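Local coordinates for amino acid adenylation domain-containing protein (PDB 6ULY) that probably selects an alpha-keto acid and activates it as the keto acyl adenylate for nonribosomal depsipeptide synthesis, at residues Gly202-Ala206 with Pro386-Ile390; Lys413-Lys419 with Phe432-Phe438; Glu472-Ile476 with Thr530-Leu534. All blocks are in the same frame, centred on the assembly; numbering follows the deposited sequence.

Followed from the N terminus, the three contacts come in series, none nesting within or crossing another. Contact 1 closes the longest loop, with 179 residues between its segments, and ties helix 193-207 to the turn joining strands 385-386 and 391-395. Contact 2 then closes a short excursion of 12 residues, built of strand 420-421 and helix 425-431, at the end of adjoining strands 408-413 and 438-447. These two touch, through Gly-389 and Ile-390 against Lys-413 to Thr-416, with centres about 16 Å apart. Contact 3 stands alone: it joins helices 470-477 and 514-532, closes a 53-residue loop holding strands 483-491 and 502-509, and its nearest atoms lie about 26 Å from contact 2.

Contact 1: Gly202-Ala206 with Pro386-Ile390; sequences GTVAA and PIPGI
Pro-388 lays the CG and CD atoms of its ring against one side of the helix formed by Gly-202 to Ala-206, while Ile-387 reaches the same turn with two diverging branches. The ring meets the residues one turn apart: CD lies 3.6 Å from Gly-202 O, and CG lies 4.1 Å from Ala-205 CB. Gly-202, with no side chain, lets the two backbones come together, its CA only 5.0 Å from Pro-388 CA. Its carbonyl oxygen still serves the helix, accepting the bond from Ala-206 N at 3.0 Å, so the proline presses on a polar atom that is already paired.

Ile-387 packs beside this oxygen. Its CB is 3.8 Å from Gly-202 O, and CG2 continues along the helix to Ala-206 CB at 3.9 Å. The other branch diverges: with CG1 set between the backbone N and the carbonyl carbon (chi1 60°), CD1 comes to 4.0 Å from Thr-203 N. Thr-203 itself turns its CB away from the loop, and its OG1, the side-chain atom nearest CD1, is hydrogen-bonded to Asn-199 O in the preceding turn.

The loop owes its shape to a type II beta turn from Ile-387 to Ile-390, closed by Ile-390 N to Ile-387 O at 3.2 Å. Gly-389 takes the positive phi of the third position, while Pro-388 occupies the second. In the adenylation domain this turn leads from strand 385-386, at the border of the mixed sheet, to strand 391-395 of the antiparallel sheet, and it packs on helix 193-207 without a hydrogen bond between them. Phe-342 of strand 338-342 touches both Ile-387 and Thr-203, and Ile-387 bonds through its backbone to Val-340. Helix 224-237 packs on helix 193-207, where Val-233 meets Thr-203 and Val-204.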
loop_
_atom_site.group_PDB
_atom_site.type_symbol
_atom_site.label_atom_id
_atom_site.label_comp_id
_atom_site.label_asym_id
_atom_site.label_seq_id
_atom_site.Cartn_x
_atom_site.Cartn_y
_atom_site.Cartn_z
ATOM N N GLY A 202 20.457 18.085 -17.305
ATOM C CA GLY A 202 19.981 17.232 -18.379
ATOM C C GLY A 202 18.773 17.820 -19.083
ATOM O O GLY A 202 18.683 17.792 -20.313
ATOM N N THR A 203 17.830 18.366 -18.310
ATOM C CA THR A 203 16.629 18.946 -18.902
ATOM C C THR A 203 16.968 20.163 -19.757
ATOM O O THR A 203 16.421 20.330 -20.853
ATOM C CB THR A 203 15.636 19.321 -17.798
ATOM O OG1 THR A 203 15.111 18.126 -17.205
ATOM C CG2 THR A 203 14.485 20.169 -18.350
ATOM N N VAL A 204 17.871 21.020 -19.274
ATOM C CA VAL A 204 18.255 22.205 -20.039
ATOM C C VAL A 204 18.894 21.806 -21.364
ATOM O O VAL A 204 18.619 22.410 -22.409
ATOM C CB VAL A 204 19.196 23.093 -19.205
ATOM C CG1 VAL A 204 19.823 24.183 -20.074
ATOM C CG2 VAL A 204 18.444 23.706 -18.035
ATOM N N ALA A 205 19.755 20.784 -21.345
ATOM C CA ALA A 205 20.458 20.388 -22.561
ATOM C C ALA A 205 19.513 19.756 -23.577
ATOM O O ALA A 205 19.634 20.008 -24.782
ATOM C CB ALA A 205 21.590 19.418 -22.224
ATOM N N ALA A 206 18.581 18.919 -23.116
ATOM C CA ALA A 206 17.676 18.249 -24.046
ATOM C C ALA A 206 16.704 19.236 -24.683
ATOM O O ALA A 206 16.384 19.121 -25.872
ATOM C CB ALA A 206 16.915 17.136 -23.326
ATOM N N PRO A 386 15.833 9.505 -23.536
ATOM C CA PRO A 386 16.277 9.970 -22.221
ATOM C C PRO A 386 17.096 11.243 -22.344
ATOM O O PRO A 386 17.789 11.468 -23.336
ATOM C CB PRO A 386 17.134 8.810 -21.697
ATOM C CG PRO A 386 16.812 7.646 -22.563
ATOM C CD PRO A 386 16.402 8.192 -23.882
ATOM N N ILE A 387 17.020 12.077 -21.314
ATOM C CA ILE A 387 17.855 13.273 -21.254
ATOM C C ILE A 387 19.294 12.821 -21.036
ATOM O O ILE A 387 19.524 11.673 -20.625
ATOM C CB ILE A 387 17.394 14.235 -20.148
ATOM C CG1 ILE A 387 17.448 13.557 -18.774
ATOM C CG2 ILE A 387 15.987 14.747 -20.444
ATOM C CD1 ILE A 387 17.124 14.508 -17.620
ATOM N N PRO A 388 20.287 13.665 -21.308
ATOM C CA PRO A 388 21.672 13.285 -21.018
ATOM C C PRO A 388 21.826 12.802 -19.584
ATOM O O PRO A 388 21.235 13.355 -18.655
ATOM C CB PRO A 388 22.452 14.579 -21.266
ATOM C CG PRO A 388 21.642 15.314 -22.270
ATOM C CD PRO A 388 20.201 14.967 -21.993
ATOM N N GLY A 389 22.628 11.748 -19.418
ATOM C CA GLY A 389 22.929 11.187 -18.125
ATOM C C GLY A 389 22.037 10.040 -17.705
ATOM O O GLY A 389 22.411 9.283 -16.800
ATOM N N ILE A 390 20.879 9.879 -18.339
ATOM C CA ILE A 390 19.891 8.886 -17.939
ATOM C C ILE A 390 19.989 7.683 -18.862
ATOM O O ILE A 390 20.141 7.826 -20.083
ATOM C CB ILE A 390 18.468 9.480 -17.966
ATOM C CG1 ILE A 390 18.323 10.611 -16.939
ATOM C CG2 ILE A 390 17.439 8.388 -17.731
ATOM C CD1 ILE A 390 18.211 10.149 -15.513
#

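Contact 2: Lys413-Lys419 with Phe432-Phe438; sequences KGPTTMK and FQADGWF
Core motifs A6 and A7 of the adenylation domain meet here, the loop Lys-413 to Lys-419 belonging to A6 and Trp-437 leading into A7, which Phe-438 opens. At one end Lys-413 runs across the indole of Trp-437. Its CE sits over one face in a CH-pi contact, 3.7 Å from the centroid of the six-membered ring and 27° off the normal. A bend at chi3 (-46°) brings CE down onto the ring, and NZ continues to a long salt bridge with Asp-435 OD2 at 3.9 Å. CG of the same lysine packs at 3.3 Å on Gly-436 O, within the type II turn Gln-433 to Gly-436, whose neck is closed by Gln-433 N to Trp-437 O at 2.8 Å. Arg-393 makes a cation-pi contact with the same indole.

The other end is built round Phe-432. Thr-417 CG2 presses on Phe-432 CE1 at 3.4 Å, the two side chains coming from opposite directions, and Lys-419 O approaches the edge of that ring near its plane. Met-418, extended beyond CG, carries its methyl to both phenylalanines: CE is 3.8 Å from Phe-432 CZ and 4.0 Å from Phe-438 CE1, the Met-418 and Phe-438 side chains crossing at about a right angle. Val-431 of helix 425-431 touches both Met-418 and Phe-438.

The side chain of Phe-438 lies about 7 Å from the bound keto acyl adenylate. The residue opens strand 438-447, which pairs antiparallel with strand 408-413, as A6 and A7 do in adenylation domains of the ANL superfamily.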
loop_
_atom_site.group_PDB
_atom_site.type_symbol
_atom_site.label_atom_id
_atom_site.label_comp_id
_atom_site.label_asym_id
_atom_site.label_seq_id
_atom_site.Cartn_x
_atom_site.Cartn_y
_atom_site.Cartn_z
ATOM N N LYS A 413 18.319 4.358 -14.721
ATOM C CA LYS A 413 19.630 4.545 -14.121
ATOM C C LYS A 413 20.137 5.935 -14.476
ATOM O O LYS A 413 20.019 6.370 -15.626
ATOM C CB LYS A 413 20.631 3.493 -14.609
ATOM C CG LYS A 413 21.968 3.513 -13.865
ATOM C CD LYS A 413 23.114 2.896 -14.681
ATOM C CE LYS A 413 22.730 1.583 -15.319
ATOM N NZ LYS A 413 23.915 0.877 -15.891
ATOM N N GLY A 414 20.701 6.629 -13.493
ATOM C CA GLY A 414 21.286 7.918 -13.750
ATOM C C GLY A 414 21.637 8.682 -12.496
ATOM O O GLY A 414 21.494 8.194 -11.369
ATOM N N PRO A 415 22.108 9.915 -12.676
ATOM C CA PRO A 415 22.529 10.742 -11.542
ATOM C C PRO A 415 21.422 11.561 -10.899
ATOM O O PRO A 415 21.715 12.324 -9.972
ATOM C CB PRO A 415 23.565 11.664 -12.190
ATOM C CG PRO A 415 23.030 11.871 -13.579
ATOM C CD PRO A 415 22.360 10.580 -13.969
ATOM N N THR A 416 20.181 11.437 -11.365
ATOM C CA THR A 416 19.074 12.237 -10.858
ATOM C C THR A 416 18.274 11.520 -9.781
ATOM O O THR A 416 17.285 12.073 -9.290
ATOM C CB THR A 416 18.134 12.630 -12.003
ATOM O OG1 THR A 416 17.381 11.486 -12.419
ATOM C CG2 THR A 416 18.913 13.166 -13.191
ATOM N N THR A 417 18.675 10.309 -9.406
ATOM C CA THR A 417 17.887 9.510 -8.481
ATOM C C THR A 417 18.001 10.056 -7.062
ATOM O O THR A 417 19.063 10.516 -6.635
ATOM C CB THR A 417 18.345 8.050 -8.527
ATOM O OG1 THR A 417 18.115 7.517 -9.839
ATOM C CG2 THR A 417 17.586 7.213 -7.519
ATOM N N MET A 418 16.886 10.005 -6.337
ATOM C CA MET A 418 16.849 10.426 -4.945
ATOM C C MET A 418 17.866 9.654 -4.109
ATOM O O MET A 418 18.338 8.578 -4.486
ATOM C CB MET A 418 15.454 10.188 -4.365
ATOM C CG MET A 418 15.016 8.732 -4.462
ATOM S SD MET A 418 13.586 8.320 -3.444
ATOM C CE MET A 418 13.428 6.576 -3.802
ATOM N N LYS A 419 18.184 10.209 -2.934
ATOM C CA LYS A 419 18.911 9.431 -1.939
ATOM C C LYS A 419 18.094 8.231 -1.480
ATOM O O LYS A 419 18.659 7.201 -1.099
ATOM C CB LYS A 419 19.264 10.292 -0.725
ATOM C CG LYS A 419 20.234 11.422 -0.984
ATOM C CD LYS A 419 20.707 12.001 0.340
ATOM C CE LYS A 419 21.573 13.228 0.147
ATOM N NZ LYS A 419 22.068 13.758 1.448
ATOM N N PHE A 432 15.275 0.327 -5.406
ATOM C CA PHE A 432 16.687 0.328 -5.794
ATOM C C PHE A 432 17.114 -1.111 -6.063
ATOM O O PHE A 432 17.448 -1.856 -5.138
ATOM C CB PHE A 432 17.550 0.973 -4.715
ATOM C CG PHE A 432 17.324 2.460 -4.548
ATOM C CD1 PHE A 432 16.903 3.244 -5.611
ATOM C CD2 PHE A 432 17.541 3.069 -3.321
ATOM C CE1 PHE A 432 16.696 4.606 -5.450
ATOM C CE2 PHE A 432 17.336 4.429 -3.154
ATOM C CZ PHE A 432 16.915 5.196 -4.220
ATOM N N GLN A 433 17.102 -1.506 -7.335
ATOM C CA GLN A 433 17.523 -2.838 -7.737
ATOM C C GLN A 433 19.038 -2.855 -7.941
ATOM O O GLN A 433 19.726 -1.847 -7.765
ATOM C CB GLN A 433 16.785 -3.274 -9.003
ATOM C CG GLN A 433 15.264 -3.083 -8.953
ATOM C CD GLN A 433 14.563 -4.038 -7.996
ATOM O OE1 GLN A 433 15.188 -4.634 -7.119
ATOM N NE2 GLN A 433 13.252 -4.183 -8.165
ATOM N N ALA A 434 19.569 -4.014 -8.321
ATOM C CA ALA A 434 21.014 -4.169 -8.426
ATOM C C ALA A 434 21.569 -3.399 -9.618
ATOM O O ALA A 434 20.935 -3.307 -10.673
ATOM C CB ALA A 434 21.384 -5.647 -8.551
ATOM N N ASP A 435 22.767 -2.843 -9.433
ATOM C CA ASP A 435 23.524 -2.208 -10.505
ATOM C C ASP A 435 22.975 -0.827 -10.842
ATOM O O ASP A 435 23.126 -0.353 -11.973
ATOM C CB ASP A 435 23.536 -3.096 -11.753
ATOM C CG ASP A 435 24.670 -2.751 -12.704
ATOM O OD1 ASP A 435 25.844 -2.836 -12.283
ATOM O OD2 ASP A 435 24.390 -2.394 -13.869
ATOM N N GLY A 436 22.338 -0.177 -9.869
ATOM C CA GLY A 436 21.935 1.208 -10.019
ATOM C C GLY A 436 20.613 1.435 -10.712
ATOM O O GLY A 436 20.351 2.555 -11.160
ATOM N N TRP A 437 19.762 0.416 -10.809
ATOM C CA TRP A 437 18.515 0.514 -11.557
ATOM C C TRP A 437 17.366 0.841 -10.613
ATOM O O TRP A 437 17.062 0.060 -9.705
ATOM C CB TRP A 437 18.231 -0.781 -12.316
ATOM C CG TRP A 437 19.138 -0.972 -13.482
ATOM C CD1 TRP A 437 20.168 -1.858 -13.582
ATOM C CD2 TRP A 437 19.105 -0.250 -14.719
ATOM N NE1 TRP A 437 20.778 -1.736 -14.806
ATOM C CE2 TRP A 437 20.145 -0.756 -15.522
ATOM C CE3 TRP A 437 18.294 0.773 -15.226
ATOM C CZ2 TRP A 437 20.396 -0.278 -16.806
ATOM C CZ3 TRP A 437 18.547 1.249 -16.500
ATOM C CH2 TRP A 437 19.590 0.724 -17.276
ATOM N N PHE A 438 16.725 1.990 -10.841
ATOM C CA PHE A 438 15.559 2.395 -10.069
ATOM C C PHE A 438 14.298 1.842 -10.721
ATOM O O PHE A 438 14.068 2.047 -11.917
ATOM C CB PHE A 438 15.457 3.917 -9.956
ATOM C CG PHE A 438 14.186 4.373 -9.312
ATOM C CD1 PHE A 438 14.084 4.451 -7.935
ATOM C CD2 PHE A 438 13.078 4.684 -10.080
ATOM C CE1 PHE A 438 12.906 4.855 -7.336
ATOM C CE2 PHE A 438 11.896 5.089 -9.485
ATOM C CZ PHE A 438 11.811 5.172 -8.113
#

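Contact 3: Glu472-Ile476 with Thr530-Leu534; sequences EIEAI and TKMGL
The helical bond from Ile-476 N to Glu-472 O, 3.1 Å long, belongs to the turn of helix 470-477 whose residues Glu-472 and Ile-476 point toward Met-532 and its neighbours. This is helix-to-helix packing in the small C-terminal alpha/beta subdomain of the ANL fold, where the last turn of helix 514-532 lies against the shorter helix.

Met-532 does most of the joining, by laying successive atoms along three residues. Its CG meets Ile-476 CD1 at 3.5 Å. The sulfur follows, with Ile-473 CG1 3.8 Å from SD, the two side chains crossing at about a right angle. A bend at chi3 (90°) then swings the methyl to the extended chain of Glu-472, where CE touches the carboxylate carbon CD at 3.7 Å. The acid thus gives van der Waals contact along its stem and head.

Beneath this surface contact Ile-473 is buried, reaching Leu-503 and Leu-505 of strand 502-509 and Val-488 of strand 483-491. Leu-534, just past helix 514-532, also reaches Leu-503. Gly-533, with positive phi, ends helix 514-532 directly after the methionine, and its N bonds to Thr-530 O at 3.1 Å. Ile-476 CG2 also rests 4.1 Å from Lys-531 CB, and beyond it the lysine chain bends at chi2 and departs from the contact.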
loop_
_atom_site.group_PDB
_atom_site.type_symbol
_atom_site.label_atom_id
_atom_site.label_comp_id
_atom_site.label_asym_id
_atom_site.label_seq_id
_atom_site.Cartn_x
_atom_site.Cartn_y
_atom_site.Cartn_z
ATOM N N GLU A 472 -8.507 -7.544 -24.051
ATOM C CA GLU A 472 -9.098 -8.874 -24.345
ATOM C C GLU A 472 -10.483 -8.965 -23.698
ATOM O O GLU A 472 -11.410 -9.480 -24.355
ATOM C CB GLU A 472 -8.141 -9.943 -23.819
ATOM C CG GLU A 472 -8.311 -11.307 -24.454
ATOM C CD GLU A 472 -7.225 -12.276 -24.022
ATOM O OE1 GLU A 472 -6.178 -11.802 -23.518
ATOM O OE2 GLU A 472 -7.428 -13.494 -24.177
ATOM N N ILE A 473 -10.610 -8.482 -22.459
ATOM C CA ILE A 473 -11.902 -8.461 -21.710
ATOM C C ILE A 473 -12.907 -7.618 -22.492
ATOM O O ILE A 473 -14.040 -8.076 -22.682
ATOM C CB ILE A 473 -11.711 -7.926 -20.274
ATOM C CG1 ILE A 473 -10.789 -8.841 -19.460
ATOM C CG2 ILE A 473 -13.063 -7.726 -19.587
ATOM C CD1 ILE A 473 -10.395 -8.296 -18.104
ATOM N N GLU A 474 -12.494 -6.431 -22.929
ATOM C CA GLU A 474 -13.374 -5.506 -23.683
ATOM C C GLU A 474 -13.816 -6.144 -25.007
ATOM O O GLU A 474 -15.018 -6.111 -25.302
ATOM C CB GLU A 474 -12.664 -4.175 -23.912
ATOM C CG GLU A 474 -12.459 -3.376 -22.638
ATOM C CD GLU A 474 -11.467 -2.240 -22.807
ATOM O OE1 GLU A 474 -10.873 -2.141 -23.902
ATOM O OE2 GLU A 474 -11.288 -1.463 -21.846
ATOM N N ALA A 475 -12.896 -6.711 -25.783
ATOM C CA ALA A 475 -13.246 -7.398 -27.046
ATOM C C ALA A 475 -14.341 -8.438 -26.776
ATOM O O ALA A 475 -15.335 -8.451 -27.524
ATOM C CB ALA A 475 -12.020 -8.021 -27.677
ATOM N N ILE A 476 -14.174 -9.279 -25.751
ATOM C CA ILE A 476 -15.143 -10.374 -25.452
ATOM C C ILE A 476 -16.475 -9.756 -25.026
ATOM O O ILE A 476 -17.527 -10.239 -25.485
ATOM C CB ILE A 476 -14.600 -11.354 -24.401
ATOM C CG1 ILE A 476 -13.549 -12.273 -25.032
ATOM C CG2 ILE A 476 -15.732 -12.155 -23.758
ATOM C CD1 ILE A 476 -12.436 -12.658 -24.099
ATOM N N THR A 530 -17.396 -17.608 -19.504
ATOM C CA THR A 530 -17.141 -18.774 -20.389
ATOM C C THR A 530 -15.776 -18.570 -21.054
ATOM O O THR A 530 -14.839 -19.321 -20.701
ATOM C CB THR A 530 -18.305 -19.002 -21.366
ATOM O OG1 THR A 530 -19.462 -19.332 -20.595
ATOM C CG2 THR A 530 -18.041 -20.101 -22.374
ATOM N N LYS A 531 -15.663 -17.543 -21.903
ATOM C CA LYS A 531 -14.543 -17.392 -22.867
ATOM C C LYS A 531 -13.199 -17.313 -22.129
ATOM O O LYS A 531 -12.193 -17.769 -22.699
ATOM C CB LYS A 531 -14.757 -16.176 -23.775
ATOM C CG LYS A 531 -14.700 -16.496 -25.264
ATOM C CD LYS A 531 -15.868 -17.331 -25.768
ATOM C CE LYS A 531 -15.821 -17.524 -27.275
ATOM N NZ LYS A 531 -16.800 -18.533 -27.749
ATOM N N MET A 532 -13.162 -16.763 -20.913
ATOM C CA MET A 532 -11.882 -16.524 -20.190
ATOM C C MET A 532 -11.739 -17.438 -18.963
ATOM O O MET A 532 -10.653 -17.408 -18.351
ATOM C CB MET A 532 -11.753 -15.060 -19.757
ATOM C CG MET A 532 -11.955 -14.082 -20.897
ATOM S SD MET A 532 -11.290 -12.437 -20.546
ATOM C CE MET A 532 -9.615 -12.607 -21.161
ATOM N N GLY A 533 -12.754 -18.238 -18.618
ATOM C CA GLY A 533 -12.682 -19.178 -17.481
ATOM C C GLY A 533 -12.616 -18.459 -16.142
ATOM O O GLY A 533 -11.939 -18.988 -15.242
ATOM N N LEU A 534 -13.266 -17.292 -16.018
ATOM C CA LEU A 534 -13.468 -16.583 -14.722
ATOM C C LEU A 534 -14.807 -17.039 -14.131
ATOM O O LEU A 534 -15.620 -17.626 -14.865
ATOM C CB LEU A 534 -13.463 -15.058 -14.920
ATOM C CG LEU A 534 -12.112 -14.334 -14.954
ATOM C CD1 LEU A 534 -12.294 -12.892 -15.413
ATOM C CD2 LEU A 534 -11.408 -14.363 -13.602
#